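Local coordinates for radical SAM domain protein (Methanothrix thermoacetophila, PDB 6Y1X) that probably makes the carbide-bearing iron-sulfur precursor of the nitrogenase iron-molybdenum cofactor by radical S-adenosyl-L-methionine chemistry on [4Fe-4S] clusters, at residues N60-R68 and P248-A256; N142-E151 and N199-R210. All coordinates share one frame; numbering follows the deposited sequence.

Contact 1. Residues N60-R68 and P248-A256; sequences NIQCKYCIR and PLIPQYKFA. With SF4 (iron/sulfur cluster), chain D; SO4 (sulfate ion), chain F.
Lys64 lays its CB over one face of the Phe255 ring, 3.9 Å from the centroid, a CH-pi contact by which the cluster-binding turn 63-66 docks on the loop after strand 243-248. Phe255 turns CD2 to the edge of the Tyr65 ring, near its plane, and that same CD2 packs on Tyr65 CB, which Leu249 CD1 also touches. Tyr65 CG stands between its backbone N and carbonyl carbon (chi1 52°), which turns the phenol away from the loop toward the cluster, its OH meeting Asn74. Putting an alanine in place of Phe255 would probably leave the Lys64 methylenes and Tyr65 CB facing a gap and let the turn shift. On the far flank, Ile67 CG1 sits 3.5 Å from Gln252 CD, the two side chains lying roughly perpendicular. The Tyr253 ring presents its edge to Cys63 O and sends its OH to Asp178. Lys64 O receives weak bonds from the N atoms of Lys254 (2.9 Å) and Phe255, and one water donates to both Tyr65 O and Ile250 O. Lys64 NZ and Lys254 NZ each hold the sulfate and Asp178, anions that probably offset their like charges. Since Cys63 SG and Cys66 SG bind the cluster irons FE2 and FE1, each at 2.3 Å, ring and aliphatic packing, two weak backbone bonds and one bridging water probably help set the turn that presents both thiolates.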
loop_
_atom_site.group_PDB
_atom_site.type_symbol
_atom_site.label_atom_id
_atom_site.label_comp_id
_atom_site.label_asym_id
_atom_site.label_seq_id
_atom_site.Cartn_x
_atom_site.Cartn_y
_atom_site.Cartn_z
ATOM N N ASN A 60 -5.996 -10.397 4.959
ATOM C CA ASN A 60 -6.439 -10.488 6.343
ATOM C C ASN A 60 -7.543 -9.507 6.700
ATOM O O ASN A 60 -7.947 -9.456 7.864
ATOM C CB ASN A 60 -5.251 -10.307 7.296
ATOM C CG ASN A 60 -4.417 -9.078 6.980
ATOM O OD1 ASN A 60 -4.744 -8.292 6.089
ATOM N ND2 ASN A 60 -3.329 -8.908 7.718
ATOM N N ILE A 61 -8.039 -8.723 5.749
ATOM C CA ILE A 61 -9.175 -7.846 5.976
ATOM C C ILE A 61 -10.115 -7.976 4.783
ATOM O O ILE A 61 -9.827 -8.680 3.813
ATOM C CB ILE A 61 -8.753 -6.374 6.184
ATOM C CG1 ILE A 61 -8.201 -5.775 4.893
ATOM C CG2 ILE A 61 -7.678 -6.271 7.261
ATOM C CD1 ILE A 61 -7.857 -4.299 5.012
ATOM N N GLN A 62 -11.233 -7.261 4.843
ATOM C CA GLN A 62 -12.148 -7.166 3.712
ATOM C C GLN A 62 -12.617 -5.723 3.604
ATOM O O GLN A 62 -13.431 -5.262 4.414
ATOM C CB GLN A 62 -13.336 -8.119 3.850
ATOM C CG GLN A 62 -14.332 -7.997 2.707
ATOM C CD GLN A 62 -13.725 -8.381 1.368
ATOM O OE1 GLN A 62 -13.377 -9.538 1.137
ATOM N NE2 GLN A 62 -13.550 -7.396 0.497
ATOM N N CYS A 63 -12.097 -5.022 2.603
ATOM C CA CYS A 63 -12.510 -3.662 2.307
ATOM C C CYS A 63 -13.858 -3.704 1.603
ATOM O O CYS A 63 -14.133 -4.623 0.825
ATOM C CB CYS A 63 -11.479 -2.988 1.403
ATOM S SG CYS A 63 -9.796 -2.982 2.044
ATOM N N LYS A 64 -14.717 -2.730 1.902
ATOM C CA LYS A 64 -16.049 -2.719 1.309
ATOM C C LYS A 64 -16.050 -2.332 -0.164
ATOM O O LYS A 64 -17.125 -2.318 -0.771
ATOM C CB LYS A 64 -16.971 -1.782 2.083
ATOM C CG LYS A 64 -17.314 -2.249 3.487
ATOM C CD LYS A 64 -18.298 -1.279 4.132
ATOM C CE LYS A 64 -18.383 -1.472 5.627
ATOM N NZ LYS A 64 -19.160 -2.694 5.941
ATOM N N TYR A 65 -14.893 -2.005 -0.741
ATOM C CA TYR A 65 -14.768 -1.688 -2.160
ATOM C C TYR A 65 -14.041 -2.780 -2.935
ATOM O O TYR A 65 -13.733 -2.589 -4.116
ATOM C CB TYR A 65 -14.067 -0.341 -2.363
ATOM C CG TYR A 65 -12.747 -0.193 -1.638
ATOM C CD1 TYR A 65 -11.567 -0.697 -2.177
ATOM C CD2 TYR A 65 -12.675 0.497 -0.434
ATOM C CE1 TYR A 65 -10.357 -0.553 -1.511
ATOM C CE2 TYR A 65 -11.477 0.656 0.231
ATOM C CZ TYR A 65 -10.322 0.126 -0.309
ATOM O OH TYR A 65 -9.131 0.295 0.352
ATOM N N CYS A 66 -13.759 -3.915 -2.304
ATOM C CA CYS A 66 -12.894 -4.941 -2.871
ATOM C C CYS A 66 -13.678 -6.207 -3.180
ATOM O O CYS A 66 -14.440 -6.695 -2.337
ATOM C CB CYS A 66 -11.742 -5.278 -1.924
ATOM S SG CYS A 66 -10.782 -6.688 -2.492
ATOM N N ILE A 67 -13.498 -6.718 -4.397
ATOM C CA ILE A 67 -13.832 -8.093 -4.755
ATOM C C ILE A 67 -12.525 -8.881 -4.767
ATOM O O ILE A 67 -11.597 -8.539 -5.508
ATOM C CB ILE A 67 -14.546 -8.169 -6.115
ATOM C CG1 ILE A 67 -15.918 -7.487 -6.050
ATOM C CG2 ILE A 67 -14.712 -9.616 -6.541
ATOM C CD1 ILE A 67 -16.931 -8.211 -5.192
ATOM N N ARG A 68 -12.417 -9.889 -3.895
ATOM C CA ARG A 68 -11.149 -10.593 -3.703
ATOM C C ARG A 68 -10.658 -11.336 -4.939
ATOM O O ARG A 68 -9.481 -11.709 -4.987
ATOM C CB ARG A 68 -11.260 -11.564 -2.530
ATOM C CG ARG A 68 -11.333 -10.871 -1.190
ATOM C CD ARG A 68 -10.036 -10.130 -0.884
ATOM N NE ARG A 68 -8.848 -10.916 -1.220
ATOM C CZ ARG A 68 -8.434 -11.986 -0.544
ATOM N NH1 ARG A 68 -9.098 -12.407 0.524
ATOM N NH2 ARG A 68 -7.341 -12.630 -0.931
ATOM N N PRO A 248 -9.041 8.073 -6.328
ATOM C CA PRO A 248 -10.504 8.034 -6.414
ATOM C C PRO A 248 -11.029 6.617 -6.209
ATOM O O PRO A 248 -10.421 5.639 -6.649
ATOM C CB PRO A 248 -10.787 8.551 -7.830
ATOM C CG PRO A 248 -9.556 8.202 -8.601
ATOM C CD PRO A 248 -8.419 8.400 -7.624
ATOM N N LEU A 249 -12.141 6.515 -5.481
ATOM C CA LEU A 249 -12.853 5.248 -5.366
ATOM C C LEU A 249 -13.118 4.641 -6.737
ATOM O O LEU A 249 -13.518 5.338 -7.674
ATOM C CB LEU A 249 -14.181 5.450 -4.628
ATOM C CG LEU A 249 -15.151 4.265 -4.635
ATOM C CD1 LEU A 249 -14.628 3.133 -3.761
ATOM C CD2 LEU A 249 -16.548 4.671 -4.197
ATOM N N ILE A 250 -12.847 3.344 -6.854
ATOM C CA ILE A 250 -13.342 2.528 -7.959
ATOM C C ILE A 250 -14.579 1.817 -7.425
ATOM O O ILE A 250 -14.447 0.870 -6.638
ATOM C CB ILE A 250 -12.288 1.523 -8.451
ATOM C CG1 ILE A 250 -10.998 2.237 -8.860
ATOM C CG2 ILE A 250 -12.837 0.700 -9.616
ATOM C CD1 ILE A 250 -11.157 3.113 -10.078
ATOM N N PRO A 251 -15.784 2.246 -7.792
ATOM C CA PRO A 251 -16.991 1.701 -7.148
ATOM C C PRO A 251 -17.137 0.209 -7.413
ATOM O O PRO A 251 -17.154 -0.237 -8.561
ATOM C CB PRO A 251 -18.130 2.508 -7.785
ATOM C CG PRO A 251 -17.481 3.733 -8.340
ATOM C CD PRO A 251 -16.099 3.318 -8.752
ATOM N N GLN A 252 -17.258 -0.562 -6.335
ATOM C CA GLN A 252 -17.222 -2.017 -6.424
ATOM C C GLN A 252 -17.661 -2.582 -5.083
ATOM O O GLN A 252 -17.586 -1.902 -4.057
ATOM C CB GLN A 252 -15.810 -2.505 -6.797
ATOM C CG GLN A 252 -15.615 -4.018 -7.005
ATOM C CD GLN A 252 -16.591 -4.635 -7.993
ATOM O OE1 GLN A 252 -17.762 -4.859 -7.680
ATOM N NE2 GLN A 252 -16.119 -4.876 -9.210
ATOM N N TYR A 253 -18.126 -3.832 -5.105
ATOM C CA TYR A 253 -18.626 -4.533 -3.913
ATOM C C TYR A 253 -19.659 -3.629 -3.237
ATOM O O TYR A 253 -20.555 -3.120 -3.924
ATOM C CB TYR A 253 -17.441 -4.954 -3.051
ATOM C CG TYR A 253 -17.806 -5.784 -1.839
ATOM C CD1 TYR A 253 -18.886 -6.661 -1.868
ATOM C CD2 TYR A 253 -17.057 -5.704 -0.669
ATOM C CE1 TYR A 253 -19.211 -7.428 -0.763
ATOM C CE2 TYR A 253 -17.377 -6.465 0.441
ATOM C CZ TYR A 253 -18.454 -7.321 0.390
ATOM O OH TYR A 253 -18.775 -8.064 1.499
ATOM N N LYS A 254 -19.575 -3.395 -1.925
ATOM C CA LYS A 254 -20.615 -2.651 -1.228
ATOM C C LYS A 254 -20.604 -1.170 -1.568
ATOM O O LYS A 254 -21.580 -0.478 -1.259
ATOM C CB LYS A 254 -20.483 -2.847 0.282
ATOM C CG LYS A 254 -20.921 -4.229 0.726
ATOM C CD LYS A 254 -20.636 -4.473 2.196
ATOM C CE LYS A 254 -21.259 -5.795 2.642
ATOM N NZ LYS A 254 -21.100 -6.015 4.101
ATOM N N PHE A 255 -19.559 -0.681 -2.234
ATOM C CA PHE A 255 -19.508 0.703 -2.676
ATOM C C PHE A 255 -19.806 0.824 -4.169
ATOM O O PHE A 255 -19.500 1.853 -4.777
ATOM C CB PHE A 255 -18.138 1.310 -2.362
ATOM C CG PHE A 255 -17.875 1.513 -0.889
ATOM C CD1 PHE A 255 -18.897 1.427 0.040
ATOM C CD2 PHE A 255 -16.596 1.806 -0.439
ATOM C CE1 PHE A 255 -18.649 1.619 1.393
ATOM C CE2 PHE A 255 -16.341 2.000 0.915
ATOM C CZ PHE A 255 -17.368 1.904 1.829
ATOM N N ALA A 256 -20.393 -0.219 -4.766
ATOM C CA ALA A 256 -20.650 -0.235 -6.203
ATOM C C ALA A 256 -21.614 0.857 -6.644
ATOM O O ALA A 256 -21.657 1.180 -7.838
ATOM C CB ALA A 256 -21.193 -1.598 -6.630
HETATM FE FE1 SF4 D . -8.997 -6.345 -1.082
HETATM FE FE2 SF4 D . -8.599 -4.603 0.933
HETATM FE FE3 SF4 D . -6.576 -5.148 -0.809
HETATM FE FE4 SF4 D . -7.381 -7.023 1.002
HETATM S S1 SF4 D . -6.401 -4.998 1.481
HETATM S S2 SF4 D . -6.950 -7.381 -1.227
HETATM S S3 SF4 D . -9.646 -6.643 1.104
HETATM S S4 SF4 D . -8.556 -4.100 -1.311
HETATM S S SO4 F . -22.975 -3.360 5.562
HETATM O O1 SO4 F . -22.572 -4.731 5.860
HETATM O O2 SO4 F . -21.838 -2.605 5.046
HETATM O O3 SO4 F . -24.035 -3.383 4.557
HETATM O O4 SO4 F . -23.467 -2.717 6.778
HETATM O O HOH W 1 -12.537 -0.834 -6.035
#

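Contact 2. Residues N142-E151 and N199-R210; sequences NGLLLPDRIE and NQLKGIEEAVRR
Two neighbouring helices on the outside of the six-stranded partial (beta/alpha) barrel of radical SAM enzymes, 146-156 and 189-209, meet here, together with the loop that leads from strand 136-141 into the first of them. At the loop end the bonds are polar. Asn199 ND2 donates to Leu144 O at 2.7 Å, in the carbonyl plane, although the oxygen lies tilted from the plane of the amide; Leu144 CD1 lies against the same nitrogen. One residue on, the extended Gln200 side chain delivers NE2 to Asn142 O, nearly along the C=O axis, at 3.1 Å. Asn142 OD1 in turn takes the N-H of Leu144 in an Asx turn.

The helix axes run in nearly the same sense, 25° apart and 8.2 Å at closest approach, as befits helices covering a parallel sheet, the first following strand 136-141 and the second leading into strand 213-220. Such closeness depends on Gly203: a CB there would collide with Leu146 CB, and instead Leu146 CD2 lies 3.5 Å from the glycine carbonyl carbon. The Pro147 ring rests beside it, CG 3.1 Å from Asn199 O. Below, strand 160-164 lends Val163 and Ile161 to the packing.

Farther along, Ile150 has CG1 anti to its backbone N (chi1 -178°), which carries CD1 to Ala207 CB and sets CG2 against Glu206 CG at 3.5 Å. Arg210 runs antiparallel alongside Ile150, its CD beside CG1, and its guanidinium takes Glu151 CB over one face. Glu206 OE2 accepts Arg210 NE through the anti lone pair at 2.7 Å, and Glu206 also pairs with Arg209 in the same network, whereas Glu151 OE2 makes only a long salt bridge, 3.8 Å to Arg210 NH2. Asp154 pairs with Arg210 NH1.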
loop_
_atom_site.group_PDB
_atom_site.type_symbol
_atom_site.label_atom_id
_atom_site.label_comp_id
_atom_site.label_asym_id
_atom_site.label_seq_id
_atom_site.Cartn_x
_atom_site.Cartn_y
_atom_site.Cartn_z
ATOM N N ASN A 142 -2.008 -3.061 3.894
ATOM C CA ASN A 142 -3.119 -2.400 4.561
ATOM C C ASN A 142 -2.756 -1.979 5.981
ATOM O O ASN A 142 -3.552 -1.299 6.637
ATOM C CB ASN A 142 -4.372 -3.288 4.531
ATOM C CG ASN A 142 -4.185 -4.623 5.248
ATOM O OD1 ASN A 142 -3.497 -4.722 6.262
ATOM N ND2 ASN A 142 -4.804 -5.659 4.707
ATOM N N GLY A 143 -1.581 -2.380 6.474
ATOM C CA GLY A 143 -1.069 -1.897 7.740
ATOM C C GLY A 143 -1.389 -2.753 8.942
ATOM O O GLY A 143 -0.790 -2.541 10.006
ATOM N N LEU A 144 -2.326 -3.700 8.824
ATOM C CA LEU A 144 -2.740 -4.468 9.995
ATOM C C LEU A 144 -1.574 -5.230 10.614
ATOM O O LEU A 144 -1.425 -5.253 11.840
ATOM C CB LEU A 144 -3.866 -5.435 9.634
ATOM C CG LEU A 144 -4.371 -6.268 10.816
ATOM C CD1 LEU A 144 -4.957 -5.403 11.931
ATOM C CD2 LEU A 144 -5.388 -7.294 10.336
ATOM N N LEU A 145 -0.727 -5.844 9.792
ATOM C CA LEU A 145 0.401 -6.611 10.307
ATOM C C LEU A 145 1.709 -5.835 10.283
ATOM O O LEU A 145 2.764 -6.421 10.542
ATOM C CB LEU A 145 0.553 -7.925 9.537
ATOM C CG LEU A 145 -0.479 -9.002 9.872
ATOM C CD1 LEU A 145 -0.346 -10.202 8.943
ATOM C CD2 LEU A 145 -0.344 -9.421 11.333
ATOM N N LEU A 146 1.669 -4.538 9.981
ATOM C CA LEU A 146 2.905 -3.762 9.905
ATOM C C LEU A 146 3.650 -3.730 11.236
ATOM O O LEU A 146 4.881 -3.919 11.230
ATOM C CB LEU A 146 2.607 -2.351 9.384
ATOM C CG LEU A 146 3.842 -1.495 9.094
ATOM C CD1 LEU A 146 4.804 -2.255 8.211
ATOM C CD2 LEU A 146 3.462 -0.169 8.450
ATOM N N PRO A 147 3.007 -3.505 12.390
ATOM C CA PRO A 147 3.778 -3.559 13.646
ATOM C C PRO A 147 4.438 -4.903 13.875
ATOM O O PRO A 147 5.568 -4.956 14.372
ATOM C CB PRO A 147 2.725 -3.273 14.726
ATOM C CG PRO A 147 1.606 -2.627 14.036
ATOM C CD PRO A 147 1.604 -3.110 12.622
ATOM N N ASP A 148 3.757 -5.997 13.530
ATOM C CA ASP A 148 4.287 -7.327 13.806
ATOM C C ASP A 148 5.404 -7.723 12.847
ATOM O O ASP A 148 6.265 -8.527 13.211
ATOM C CB ASP A 148 3.170 -8.370 13.747
ATOM C CG ASP A 148 2.229 -8.291 14.935
ATOM O OD1 ASP A 148 2.549 -7.570 15.905
ATOM O OD2 ASP A 148 1.169 -8.952 14.900
ATOM N N ARG A 149 5.427 -7.167 11.636
ATOM C CA ARG A 149 6.368 -7.622 10.623
ATOM C C ARG A 149 7.395 -6.571 10.218
ATOM O O ARG A 149 8.241 -6.862 9.365
ATOM C CB ARG A 149 5.621 -8.095 9.366
ATOM C CG ARG A 149 4.687 -9.281 9.587
ATOM C CD ARG A 149 5.304 -10.392 10.431
ATOM N NE ARG A 149 6.419 -11.080 9.792
ATOM C CZ ARG A 149 6.307 -12.238 9.148
ATOM N NH1 ARG A 149 5.121 -12.825 9.043
ATOM N NH2 ARG A 149 7.377 -12.806 8.603
ATOM N N ILE A 150 7.347 -5.364 10.792
ATOM C CA ILE A 150 8.259 -4.307 10.357
ATOM C C ILE A 150 9.702 -4.712 10.615
ATOM O O ILE A 150 10.600 -4.366 9.839
ATOM C CB ILE A 150 7.906 -2.970 11.043
ATOM C CG1 ILE A 150 8.820 -1.847 10.547
ATOM C CG2 ILE A 150 7.951 -3.102 12.558
ATOM C CD1 ILE A 150 8.705 -1.574 9.063
ATOM N N GLU A 151 9.951 -5.452 11.700
ATOM C CA GLU A 151 11.309 -5.896 11.994
ATOM C C GLU A 151 11.828 -6.819 10.896
ATOM O O GLU A 151 12.996 -6.731 10.502
ATOM C CB GLU A 151 11.346 -6.605 13.346
ATOM C CG GLU A 151 12.742 -6.942 13.832
ATOM C CD GLU A 151 12.828 -7.053 15.344
ATOM O OE1 GLU A 151 11.954 -7.717 15.944
ATOM O OE2 GLU A 151 13.772 -6.483 15.931
ATOM N N ASN A 199 -3.090 -0.511 14.784
ATOM C CA ASN A 199 -1.944 -1.185 14.179
ATOM C C ASN A 199 -1.345 -0.362 13.040
ATOM O O ASN A 199 -0.119 -0.274 12.916
ATOM C CB ASN A 199 -2.347 -2.574 13.681
ATOM C CG ASN A 199 -2.291 -3.626 14.776
ATOM O OD1 ASN A 199 -2.173 -3.306 15.957
ATOM N ND2 ASN A 199 -2.377 -4.891 14.385
ATOM N N GLN A 200 -2.187 0.231 12.189
ATOM C CA GLN A 200 -1.676 1.091 11.121
ATOM C C GLN A 200 -0.813 2.215 11.682
ATOM O O GLN A 200 0.289 2.473 11.187
ATOM C CB GLN A 200 -2.828 1.683 10.305
ATOM C CG GLN A 200 -3.671 0.683 9.532
ATOM C CD GLN A 200 -4.953 1.308 8.995
ATOM O OE1 GLN A 200 -5.721 1.910 9.745
ATOM N NE2 GLN A 200 -5.196 1.154 7.696
ATOM N N LEU A 201 -1.295 2.890 12.724
ATOM C CA LEU A 201 -0.540 4.012 13.274
ATOM C C LEU A 201 0.743 3.541 13.943
ATOM O O LEU A 201 1.800 4.159 13.761
ATOM C CB LEU A 201 -1.398 4.807 14.256
ATOM C CG LEU A 201 -2.636 5.468 13.642
ATOM C CD1 LEU A 201 -3.446 6.191 14.713
ATOM C CD2 LEU A 201 -2.256 6.410 12.501
ATOM N N LYS A 202 0.673 2.472 14.746
ATOM C CA LYS A 202 1.888 1.936 15.360
ATOM C C LYS A 202 2.892 1.482 14.308
ATOM O O LYS A 202 4.103 1.666 14.474
ATOM C CB LYS A 202 1.547 0.779 16.300
ATOM C CG LYS A 202 0.814 1.191 17.570
ATOM C CD LYS A 202 0.482 -0.022 18.431
ATOM C CE LYS A 202 0.237 0.365 19.886
ATOM N NZ LYS A 202 -0.923 1.289 20.041
ATOM N N GLY A 203 2.413 0.877 13.222
ATOM C CA GLY A 203 3.333 0.389 12.208
ATOM C C GLY A 203 3.991 1.509 11.428
ATOM O O GLY A 203 5.198 1.475 11.177
ATOM N N ILE A 204 3.217 2.538 11.074
ATOM C CA ILE A 204 3.776 3.704 10.395
ATOM C C ILE A 204 4.813 4.378 11.280
ATOM O O ILE A 204 5.914 4.722 10.829
ATOM C CB ILE A 204 2.651 4.679 9.997
ATOM C CG1 ILE A 204 1.815 4.092 8.857
ATOM C CG2 ILE A 204 3.215 6.048 9.633
ATOM C CD1 ILE A 204 0.536 4.854 8.589
ATOM N N GLU A 205 4.470 4.589 12.549
ATOM C CA GLU A 205 5.417 5.185 13.485
ATOM C C GLU A 205 6.712 4.378 13.542
ATOM O O GLU A 205 7.812 4.943 13.508
ATOM C CB GLU A 205 4.771 5.282 14.868
ATOM C CG GLU A 205 5.684 5.765 15.976
ATOM C CD GLU A 205 4.939 5.921 17.289
ATOM O OE1 GLU A 205 3.714 5.668 17.309
ATOM O OE2 GLU A 205 5.574 6.286 18.301
ATOM N N GLU A 206 6.598 3.049 13.623
ATOM C CA GLU A 206 7.792 2.217 13.726
ATOM C C GLU A 206 8.579 2.224 12.419
ATOM O O GLU A 206 9.816 2.231 12.434
ATOM C CB GLU A 206 7.411 0.792 14.132
ATOM C CG GLU A 206 8.599 -0.142 14.315
ATOM C CD GLU A 206 9.575 0.335 15.387
ATOM O OE1 GLU A 206 9.153 1.067 16.309
ATOM O OE2 GLU A 206 10.767 -0.029 15.311
ATOM N N ALA A 207 7.880 2.177 11.280
ATOM C CA ALA A 207 8.552 2.270 9.988
ATOM C C ALA A 207 9.324 3.577 9.863
ATOM O O ALA A 207 10.478 3.590 9.413
ATOM C CB ALA A 207 7.532 2.138 8.855
ATOM N N VAL A 208 8.711 4.689 10.276
ATOM C CA VAL A 208 9.391 5.982 10.221
ATOM C C VAL A 208 10.598 5.989 11.152
ATOM O O VAL A 208 11.681 6.465 10.783
ATOM C CB VAL A 208 8.409 7.123 10.540
ATOM C CG1 VAL A 208 9.159 8.422 10.791
ATOM C CG2 VAL A 208 7.430 7.307 9.386
ATOM N N ARG A 209 10.440 5.451 12.367
ATOM C CA ARG A 209 11.566 5.410 13.299
ATOM C C ARG A 209 12.740 4.642 12.708
ATOM O O ARG A 209 13.898 4.988 12.961
ATOM C CB ARG A 209 11.124 4.790 14.628
ATOM C CG ARG A 209 12.182 4.826 15.732
ATOM C CD ARG A 209 11.802 3.943 16.928
ATOM N NE ARG A 209 11.868 2.508 16.656
ATOM C CZ ARG A 209 12.992 1.795 16.653
ATOM N NH1 ARG A 209 14.153 2.377 16.917
ATOM N NH2 ARG A 209 12.953 0.494 16.394
ATOM N N ARG A 210 12.465 3.610 11.907
ATOM C CA ARG A 210 13.500 2.798 11.287
ATOM C C ARG A 210 13.984 3.395 9.971
ATOM O O ARG A 210 14.605 2.685 9.169
ATOM C CB ARG A 210 13.010 1.365 11.078
ATOM C CG ARG A 210 12.781 0.618 12.379
ATOM C CD ARG A 210 12.030 -0.682 12.161
ATOM N NE ARG A 210 11.946 -1.453 13.399
ATOM C CZ ARG A 210 12.802 -2.405 13.748
ATOM N NH1 ARG A 210 13.822 -2.708 12.956
ATOM N NH2 ARG A 210 12.641 -3.046 14.895
#

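In the fold
Contact 2 is the more buried of the two, joining helices 146-156 and 189-209 against strand 160-164 of the parallel sheet; contact 1 is partly buried and fastens a cluster-binding turn to a loop that reaches solvent. Their chemistry follows: close helix packing with a charged rim in contact 2, against a ring and aliphatic docking with a bound sulfate in contact 1. Although their centres lie about 23 Å apart, they touch near the same iron-sulfur cluster, where Asn60 OD1 and Asn142 ND2, 3.0 Å apart, probably hydrogen-bond and Ile61 CD1 packs on that nitrogen. Both segments of contact 2 fall in the sequence between those of contact 1.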